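PDB 2ZD2: ATP12 ATPase from Paracoccus denitrificans, which belongs to the ATP12 family of chaperones and probably assists the assembly of F1-ATPase. Local coordinates for residues Ala50-Ala55 against Asn63-Thr68; Arg69-Ala74 against Asp158-Thr163; Asp117-Trp122 against Gly184-Pro189. The protein carries 1 engineered substitution. All blocks are in the same frame, centred on the assembly; numbering follows the deposited sequence.

Contact 1. Residues Ala50-Ala55 against Asn63-Thr68; sequences AEEWQA and NAMPLT
The carboxylate of E52, on helix 43-54, meets the first turn of helix 66-78 and grips it through three hydrogen bonds. OE2 accepts from L67 N at 2.9 Å on its syn lone pair, a fairly straight bond (155°). OE1 takes two donors from one residue, T68 N at 3.0 Å and T68 OG1 at 2.8 Å, the hydroxyl arriving nearly in line with the C-O bond. E52 reaches them with an extended chain beyond CG (chi2 -174°). M65 holds the N-cap position, and the carboxylate of E52, from the other helix, takes up L67 N and T68 N in this first turn; its charge is probably steadied by the helix start. The T68 hydroxyl also accepts from W53 NE1 at 3.1 Å, with OG1 tilted out of the indole plane. Beside this dense polar knot, M65 SD lies over the W53 six-membered ring, 4.6 Å from its centroid, a Met-aromatic contact. The solvent side is looser: exposed A64 comes no nearer than its carbonyl O, 4.2 Å from E52 OE2. W53 backs onto W9 and onto V12 of strand 12-15, while L67 packs against I49 of helix 43-54 and F229 of helix 210-232.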
loop_
_atom_site.group_PDB
_atom_site.type_symbol
_atom_site.label_atom_id
_atom_site.label_comp_id
_atom_site.label_asym_id
_atom_site.label_seq_id
_atom_site.Cartn_x
_atom_site.Cartn_y
_atom_site.Cartn_z
ATOM N N ALA A 50 19.494 2.341 4.161
ATOM C CA ALA A 50 20.945 2.128 4.160
ATOM C C ALA A 50 21.273 0.635 3.977
ATOM O O ALA A 50 22.243 0.280 3.306
ATOM C CB ALA A 50 21.557 2.641 5.462
ATOM N N GLU A 51 20.470 -0.260 4.550
ATOM C CA GLU A 51 20.768 -1.676 4.373
ATOM C C GLU A 51 20.626 -2.062 2.910
ATOM O O GLU A 51 21.357 -2.928 2.411
ATOM C CB GLU A 51 19.832 -2.575 5.191
ATOM C CG GLU A 51 19.952 -2.456 6.684
ATOM C CD GLU A 51 19.018 -3.423 7.387
ATOM O OE1 GLU A 51 19.382 -4.611 7.538
ATOM O OE2 GLU A 51 17.904 -3.000 7.768
ATOM N N GLU A 52 19.663 -1.446 2.228
ATOM C CA GLU A 52 19.462 -1.761 0.820
ATOM C C GLU A 52 20.694 -1.343 0.035
ATOM O O GLU A 52 21.137 -2.072 -0.831
ATOM C CB GLU A 52 18.245 -1.036 0.246
ATOM C CG GLU A 52 16.913 -1.503 0.803
ATOM C CD GLU A 52 15.733 -0.854 0.097
ATOM O OE1 GLU A 52 15.890 0.278 -0.439
ATOM O OE2 GLU A 52 14.642 -1.474 0.104
ATOM N N TRP A 53 21.243 -0.171 0.337
ATOM C CA TRP A 53 22.424 0.264 -0.406
ATOM C C TRP A 53 23.688 -0.498 -0.004
ATOM O O TRP A 53 24.601 -0.656 -0.811
ATOM C CB TRP A 53 22.607 1.781 -0.271
ATOM C CG TRP A 53 21.550 2.530 -1.043
ATOM C CD1 TRP A 53 20.257 2.763 -0.651
ATOM C CD2 TRP A 53 21.643 2.983 -2.402
ATOM N NE1 TRP A 53 19.538 3.314 -1.687
ATOM C CE2 TRP A 53 20.363 3.463 -2.773
ATOM C CE3 TRP A 53 22.680 3.022 -3.344
ATOM C CZ2 TRP A 53 20.093 3.981 -4.052
ATOM C CZ3 TRP A 53 22.411 3.537 -4.621
ATOM C CH2 TRP A 53 21.126 4.009 -4.960
ATOM N N GLN A 54 23.739 -1.001 1.226
ATOM C CA GLN A 54 24.907 -1.753 1.678
ATOM C C GLN A 54 24.834 -3.128 1.044
ATOM O O GLN A 54 25.843 -3.791 0.851
ATOM C CB GLN A 54 24.903 -1.885 3.212
ATOM C CG GLN A 54 26.087 -2.625 3.828
ATOM C CD GLN A 54 27.424 -1.925 3.601
ATOM O OE1 GLN A 54 27.958 -1.931 2.496
ATOM N NE2 GLN A 54 27.964 -1.319 4.653
ATOM N N ALA A 55 23.626 -3.547 0.692
ATOM C CA ALA A 55 23.421 -4.869 0.091
ATOM C C ALA A 55 23.734 -4.933 -1.404
ATOM O O ALA A 55 23.793 -6.014 -1.995
ATOM C CB ALA A 55 21.958 -5.342 0.352
ATOM N N ASN A 63 14.964 -3.190 -8.412
ATOM C CA ASN A 63 13.946 -4.135 -7.983
ATOM C C ASN A 63 14.218 -4.610 -6.558
ATOM O O ASN A 63 13.297 -4.952 -5.813
ATOM C CB ASN A 63 13.930 -5.342 -8.925
ATOM C CG ASN A 63 13.750 -4.943 -10.375
ATOM O OD1 ASN A 63 12.642 -4.635 -10.816
ATOM N ND2 ASN A 63 14.848 -4.934 -11.127
ATOM N N ALA A 64 15.489 -4.619 -6.175
ATOM C CA ALA A 64 15.882 -5.079 -4.848
ATOM C C ALA A 64 15.826 -3.977 -3.830
ATOM O O ALA A 64 16.178 -4.187 -2.673
ATOM C CB ALA A 64 17.319 -5.658 -4.893
ATOM N N MET A 65 15.387 -2.795 -4.237
ATOM C CA MET A 65 15.367 -1.682 -3.302
ATOM C C MET A 65 14.006 -1.038 -3.208
ATOM O O MET A 65 13.822 0.158 -3.520
ATOM C CB MET A 65 16.438 -0.681 -3.731
ATOM C CG MET A 65 17.765 -1.405 -3.904
ATOM S SD MET A 65 19.084 -0.401 -4.615
ATOM C CE MET A 65 19.623 0.459 -3.243
ATOM N N PRO A 66 13.012 -1.823 -2.747
ATOM C CA PRO A 66 11.648 -1.302 -2.616
ATOM C C PRO A 66 11.487 -0.083 -1.725
ATOM O O PRO A 66 10.667 0.796 -2.027
ATOM C CB PRO A 66 10.860 -2.510 -2.102
ATOM C CG PRO A 66 11.889 -3.263 -1.297
ATOM C CD PRO A 66 13.115 -3.190 -2.210
ATOM N N LEU A 67 12.249 -0.007 -0.635
ATOM C CA LEU A 67 12.130 1.155 0.262
ATOM C C LEU A 67 12.621 2.436 -0.421
ATOM O O LEU A 67 12.018 3.504 -0.307
ATOM C CB LEU A 67 12.932 0.922 1.540
ATOM C CG LEU A 67 12.452 -0.265 2.358
ATOM C CD1 LEU A 67 13.370 -0.492 3.546
ATOM C CD2 LEU A 67 11.010 0.038 2.798
ATOM N N THR A 68 13.743 2.330 -1.104
ATOM C CA THR A 68 14.268 3.492 -1.799
ATOM C C THR A 68 13.246 3.943 -2.830
ATOM O O THR A 68 12.952 5.137 -2.941
ATOM C CB THR A 68 15.577 3.151 -2.501
ATOM O OG1 THR A 68 16.533 2.736 -1.522
ATOM C CG2 THR A 68 16.110 4.354 -3.251
#

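Contact 2. Residues Arg69-Ala74 against Asp158-Thr163; sequences RSANSA and DPFGLT
A74 sets its methyl squarely over the ring of F160: CB stands 3.7 Å from the ring centroid and only 3° off the normal, a CH-pi contact centred on the face. All six ring carbons are therefore almost equally far from that methyl. The first bond of the F160 side chain points neither at nor away from the facing segment; the ring end swings closer, with CG anti to the carbonyl carbon (chi1 -81°). A71 touches the same ring less closely, its CB 4.4 Å from CE2. With an alanine at the F160 position the A74 methyl would probably lose its aromatic cover, and a gap would be likely to open between the two helices where the ring now lies.

T163, one turn on, uses its two branches differently. OG1 passes 3.4 Å from A74 CB, yet its polar need is met at home, because it donates to P159 O at 3.0 Å. That carbonyl also accepts from T163 N, the two donors approaching from opposite faces of its plane, and the bond fixes the threonine's rotation. The other branch, CG2, lies 3.7 Å from S70 O and also faces S73 CB. Behind this surface, D158 at the N-cap accepts G161 N through OD2 at 2.9 Å, from above its carboxylate plane, and forms a salt bridge to R234.

No hydrogen bond joins the segments. Their axes approach to 9.3 Å at 122°: a helix-helix crossing in which one small residue, A74, fits against F160 and T163, where the capped start of helix 159-170 meets helix 66-78.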
loop_
_atom_site.group_PDB
_atom_site.type_symbol
_atom_site.label_atom_id
_atom_site.label_comp_id
_atom_site.label_asym_id
_atom_site.label_seq_id
_atom_site.Cartn_x
_atom_site.Cartn_y
_atom_site.Cartn_z
ATOM N N ARG A 69 12.695 2.991 -3.576
ATOM C CA ARG A 69 11.700 3.321 -4.587
ATOM C C ARG A 69 10.485 4.050 -3.996
ATOM O O ARG A 69 10.035 5.040 -4.550
ATOM C CB ARG A 69 11.283 2.053 -5.344
ATOM C CG ARG A 69 10.279 2.272 -6.464
ATOM C CD ARG A 69 10.047 0.978 -7.224
ATOM N NE ARG A 69 9.540 -0.080 -6.352
ATOM C CZ ARG A 69 9.706 -1.381 -6.583
ATOM N NH1 ARG A 69 10.368 -1.785 -7.661
ATOM N NH2 ARG A 69 9.217 -2.282 -5.738
ATOM N N SER A 70 9.972 3.590 -2.858
ATOM C CA SER A 70 8.825 4.255 -2.252
ATOM C C SER A 70 9.196 5.614 -1.666
ATOM O O SER A 70 8.394 6.560 -1.682
ATOM C CB SER A 70 8.228 3.364 -1.171
ATOM O OG SER A 70 7.621 2.239 -1.784
ATOM N N ALA A 71 10.416 5.729 -1.161
ATOM C CA ALA A 71 10.855 7.005 -0.587
ATOM C C ALA A 71 10.914 8.040 -1.699
ATOM O O ALA A 71 10.490 9.180 -1.508
ATOM C CB ALA A 71 12.213 6.863 0.081
ATOM N N ASN A 72 11.423 7.638 -2.859
ATOM C CA ASN A 72 11.515 8.535 -4.008
ATOM C C ASN A 72 10.118 8.994 -4.431
ATOM O O ASN A 72 9.906 10.166 -4.742
ATOM C CB ASN A 72 12.218 7.837 -5.188
ATOM C CG ASN A 72 13.708 7.599 -4.930
ATOM O OD1 ASN A 72 14.334 8.299 -4.126
ATOM N ND2 ASN A 72 14.280 6.618 -5.618
ATOM N N SER A 73 9.166 8.062 -4.446
ATOM C CA SER A 73 7.788 8.366 -4.816
ATOM C C SER A 73 7.162 9.364 -3.846
ATOM O O SER A 73 6.443 10.276 -4.260
ATOM C CB SER A 73 6.947 7.083 -4.815
ATOM O OG SER A 73 7.555 6.081 -5.608
ATOM N N ALA A 74 7.428 9.179 -2.555
ATOM C CA ALA A 74 6.875 10.063 -1.527
ATOM C C ALA A 74 7.371 11.508 -1.679
ATOM O O ALA A 74 6.601 12.463 -1.588
ATOM C CB ALA A 74 7.243 9.546 -0.160
ATOM N N ASP A 158 0.141 11.586 6.916
ATOM C CA ASP A 158 1.384 12.266 6.575
ATOM C C ASP A 158 1.709 11.796 5.148
ATOM O O ASP A 158 1.180 10.776 4.699
ATOM C CB ASP A 158 2.484 11.839 7.555
ATOM C CG ASP A 158 2.527 10.330 7.765
ATOM O OD1 ASP A 158 1.601 9.779 8.400
ATOM O OD2 ASP A 158 3.481 9.685 7.289
ATOM N N PRO A 159 2.578 12.517 4.416
ATOM C CA PRO A 159 2.914 12.111 3.039
ATOM C C PRO A 159 3.508 10.721 2.867
ATOM O O PRO A 159 3.096 9.969 1.984
ATOM C CB PRO A 159 3.871 13.206 2.577
ATOM C CG PRO A 159 3.333 14.415 3.299
ATOM C CD PRO A 159 3.109 13.861 4.703
ATOM N N PHE A 160 4.486 10.372 3.688
ATOM C CA PHE A 160 5.066 9.052 3.542
ATOM C C PHE A 160 4.016 7.990 3.831
ATOM O O PHE A 160 3.978 6.935 3.176
ATOM C CB PHE A 160 6.291 8.918 4.431
ATOM C CG PHE A 160 7.525 9.530 3.822
ATOM C CD1 PHE A 160 7.570 10.891 3.526
ATOM C CD2 PHE A 160 8.613 8.737 3.483
ATOM C CE1 PHE A 160 8.688 11.453 2.893
ATOM C CE2 PHE A 160 9.734 9.287 2.850
ATOM C CZ PHE A 160 9.773 10.641 2.553
ATOM N N GLY A 161 3.151 8.296 4.797
ATOM C CA GLY A 161 2.076 7.393 5.165
ATOM C C GLY A 161 1.074 7.237 4.032
ATOM O O GLY A 161 0.543 6.157 3.803
ATOM N N LEU A 162 0.799 8.325 3.324
ATOM C CA LEU A 162 -0.142 8.270 2.208
ATOM C C LEU A 162 0.435 7.392 1.091
ATOM O O LEU A 162 -0.291 6.659 0.425
ATOM C CB LEU A 162 -0.424 9.681 1.670
ATOM C CG LEU A 162 -1.407 9.717 0.486
ATOM C CD1 LEU A 162 -2.774 9.212 0.950
ATOM C CD2 LEU A 162 -1.520 11.120 -0.064
ATOM N N THR A 163 1.751 7.474 0.907
ATOM C CA THR A 163 2.464 6.699 -0.109
ATOM C C THR A 163 2.347 5.185 0.170
ATOM O O THR A 163 2.193 4.377 -0.742
ATOM C CB THR A 163 3.956 7.096 -0.122
ATOM O OG1 THR A 163 4.073 8.494 -0.453
ATOM C CG2 THR A 163 4.718 6.255 -1.154
#

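Contact 3. Residues Asp117-Trp122 against Gly184-Pro189; sequences DPLIDW and GRIDAP
R185 and I186 belong to a tight helix-to-helix turn, between the Schellman motif that closes helix 175-182 at G184 and the N-cap D187 of helix 188-195, and there they meet P118, L119 and W122 of helix 106-126. The aliphatic part of R185 lies over one face of the W122 indole. CG is 3.8 Å from the centroid of the five-membered ring and 5° off its normal, which makes it a CH-pi contact; CD follows over the same face, 3.7 Å from W122 CD1, and CB rides nearer the rim. A bend at chi2 (61°) lets the chain run across the ring in the opposite sense to the tryptophan side chain and carries its end on toward P118. The guanidinium does not stack: its plane stands 77° from that of the indole.

Instead, R185 NH2 donates to a water at 2.8 Å, which lies in the guanidinium plane at its edge. The same water donates to P118 O at 2.7 Å, an oxygen that already accepts W122 N within the helix. Deeper in, L119 CD1 touches R185 CG at 4.2 Å and I186 CG2 at 4.4 Å; L119, which is buried, and I186 both pack on A180 and L194, tying the contact to helices 175-182 and 188-195.

With no direct hydrogen bond between the segments, the turn is attached to helix 106-126 by alkyl-on-aromatic and alkyl-alkyl packing and one water bridge, and the arginine's charge, held at the surface beside that water, is probably stabilised in part by hydration.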
loop_
_atom_site.group_PDB
_atom_site.type_symbol
_atom_site.label_atom_id
_atom_site.label_comp_id
_atom_site.label_asym_id
_atom_site.label_seq_id
_atom_site.Cartn_x
_atom_site.Cartn_y
_atom_site.Cartn_z
ATOM N N ASP A 117 -17.945 -9.056 6.196
ATOM C CA ASP A 117 -18.842 -8.382 7.126
ATOM C C ASP A 117 -18.144 -7.804 8.346
ATOM O O ASP A 117 -18.490 -6.708 8.803
ATOM C CB ASP A 117 -19.969 -9.322 7.533
ATOM C CG ASP A 117 -20.936 -9.553 6.401
ATOM O OD1 ASP A 117 -20.793 -8.872 5.365
ATOM O OD2 ASP A 117 -21.837 -10.403 6.537
ATOM N N PRO A 118 -17.141 -8.521 8.893
ATOM C CA PRO A 118 -16.415 -8.026 10.067
ATOM C C PRO A 118 -15.663 -6.717 9.767
ATOM O O PRO A 118 -15.527 -5.843 10.628
ATOM C CB PRO A 118 -15.472 -9.177 10.389
ATOM C CG PRO A 118 -16.256 -10.374 9.962
ATOM C CD PRO A 118 -16.819 -9.938 8.646
ATOM N N LEU A 119 -15.166 -6.595 8.540
ATOM C CA LEU A 119 -14.454 -5.392 8.134
ATOM C C LEU A 119 -15.418 -4.257 7.869
ATOM O O LEU A 119 -15.094 -3.101 8.130
ATOM C CB LEU A 119 -13.575 -5.648 6.895
ATOM C CG LEU A 119 -12.150 -6.145 7.193
ATOM C CD1 LEU A 119 -11.402 -5.084 8.012
ATOM C CD2 LEU A 119 -12.190 -7.461 7.940
ATOM N N ILE A 120 -16.603 -4.578 7.351
ATOM C CA ILE A 120 -17.601 -3.542 7.112
ATOM C C ILE A 120 -18.002 -3.059 8.522
ATOM O O ILE A 120 -18.103 -1.857 8.765
ATOM C CB ILE A 120 -18.834 -4.108 6.328
ATOM C CG1 ILE A 120 -18.456 -4.347 4.856
ATOM C CG2 ILE A 120 -20.025 -3.155 6.420
ATOM C CD1 ILE A 120 -18.061 -3.103 4.106
ATOM N N ASP A 121 -18.199 -3.999 9.450
ATOM C CA ASP A 121 -18.561 -3.654 10.834
ATOM C C ASP A 121 -17.508 -2.757 11.482
ATOM O O ASP A 121 -17.836 -1.801 12.198
ATOM C CB ASP A 121 -18.705 -4.916 11.697
ATOM C CG ASP A 121 -19.905 -5.764 11.311
ATOM O OD1 ASP A 121 -20.977 -5.182 11.050
ATOM O OD2 ASP A 121 -19.779 -7.012 11.283
ATOM N N TRP A 122 -16.240 -3.070 11.238
ATOM C CA TRP A 122 -15.139 -2.287 11.799
ATOM C C TRP A 122 -15.146 -0.862 11.253
ATOM O O TRP A 122 -14.901 0.099 11.978
ATOM C CB TRP A 122 -13.797 -2.958 11.470
ATOM C CG TRP A 122 -12.595 -2.121 11.800
ATOM C CD1 TRP A 122 -12.038 -1.923 13.035
ATOM C CD2 TRP A 122 -11.847 -1.306 10.884
ATOM N NE1 TRP A 122 -10.995 -1.025 12.941
ATOM C CE2 TRP A 122 -10.860 -0.632 11.634
ATOM C CE3 TRP A 122 -11.925 -1.079 9.497
ATOM C CZ2 TRP A 122 -9.951 0.257 11.046
ATOM C CZ3 TRP A 122 -11.019 -0.195 8.912
ATOM C CH2 TRP A 122 -10.048 0.463 9.689
ATOM N N GLY A 184 -3.990 -1.027 11.852
ATOM C CA GLY A 184 -3.688 -2.197 12.658
ATOM C C GLY A 184 -4.799 -3.217 12.890
ATOM O O GLY A 184 -4.644 -4.087 13.755
ATOM N N ARG A 185 -5.894 -3.140 12.136
ATOM C CA ARG A 185 -7.006 -4.089 12.299
ATOM C C ARG A 185 -6.680 -5.459 11.701
ATOM O O ARG A 185 -7.116 -6.503 12.208
ATOM C CB ARG A 185 -8.282 -3.525 11.663
ATOM C CG ARG A 185 -9.457 -4.474 11.649
ATOM C CD ARG A 185 -9.878 -4.880 13.041
ATOM N NE ARG A 185 -11.068 -5.713 12.994
ATOM C CZ ARG A 185 -11.093 -6.961 12.542
ATOM N NH1 ARG A 185 -9.984 -7.526 12.101
ATOM N NH2 ARG A 185 -12.237 -7.644 12.514
ATOM N N ILE A 186 -5.940 -5.443 10.597
ATOM C CA ILE A 186 -5.489 -6.654 9.935
ATOM C C ILE A 186 -4.111 -6.328 9.376
ATOM O O ILE A 186 -3.741 -5.159 9.276
ATOM C CB ILE A 186 -6.395 -7.083 8.737
ATOM C CG1 ILE A 186 -6.359 -6.031 7.614
ATOM C CG2 ILE A 186 -7.798 -7.337 9.220
ATOM C CD1 ILE A 186 -7.355 -6.321 6.488
ATOM N N ASP A 187 -3.347 -7.356 9.047
ATOM C CA ASP A 187 -2.049 -7.117 8.429
ATOM C C ASP A 187 -2.230 -7.247 6.899
ATOM O O ASP A 187 -3.334 -7.512 6.423
ATOM C CB ASP A 187 -0.982 -8.067 8.958
ATOM C CG ASP A 187 -1.293 -9.531 8.716
ATOM O OD1 ASP A 187 -2.147 -9.880 7.874
ATOM O OD2 ASP A 187 -0.628 -10.354 9.376
ATOM N N ALA A 188 -1.166 -7.031 6.138
ATOM C CA ALA A 188 -1.240 -7.089 4.679
ATOM C C ALA A 188 -1.510 -8.497 4.145
ATOM O O ALA A 188 -2.283 -8.658 3.211
ATOM C CB ALA A 188 0.050 -6.521 4.051
ATOM N N PRO A 189 -0.878 -9.525 4.716
ATOM C CA PRO A 189 -1.220 -10.827 4.129
ATOM C C PRO A 189 -2.716 -11.167 4.318
ATOM O O PRO A 189 -3.308 -11.861 3.502
ATOM C CB PRO A 189 -0.341 -11.787 4.890
ATOM C CG PRO A 189 0.906 -10.938 5.188
ATOM C CD PRO A 189 0.327 -9.610 5.568
HETATM O O HOH W 1 -14.696 -6.393 13.136
#

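Contacts 1 and 2 share helix 66-78: the first holds its opening turn, the second its following turns. Their centres are about 15 Å apart and they touch at N63 CA, which lies 4.3 Å from R69 NH1; what joins them is the shared helix. F229 of helix 210-232 borders both, through L67 in contact 1 and through S70 and T163 in contact 2. Contact 3 is separate, with its centre about 30 Å from that of contact 1, across the centre of the chain, and about 23 Å from that of contact 2. In sequence, contacts 2 and 3 interleave, whereas contact 1 closes before either opens. Helix 210-232 reaches this end too, where its E227 accepts from A188 N.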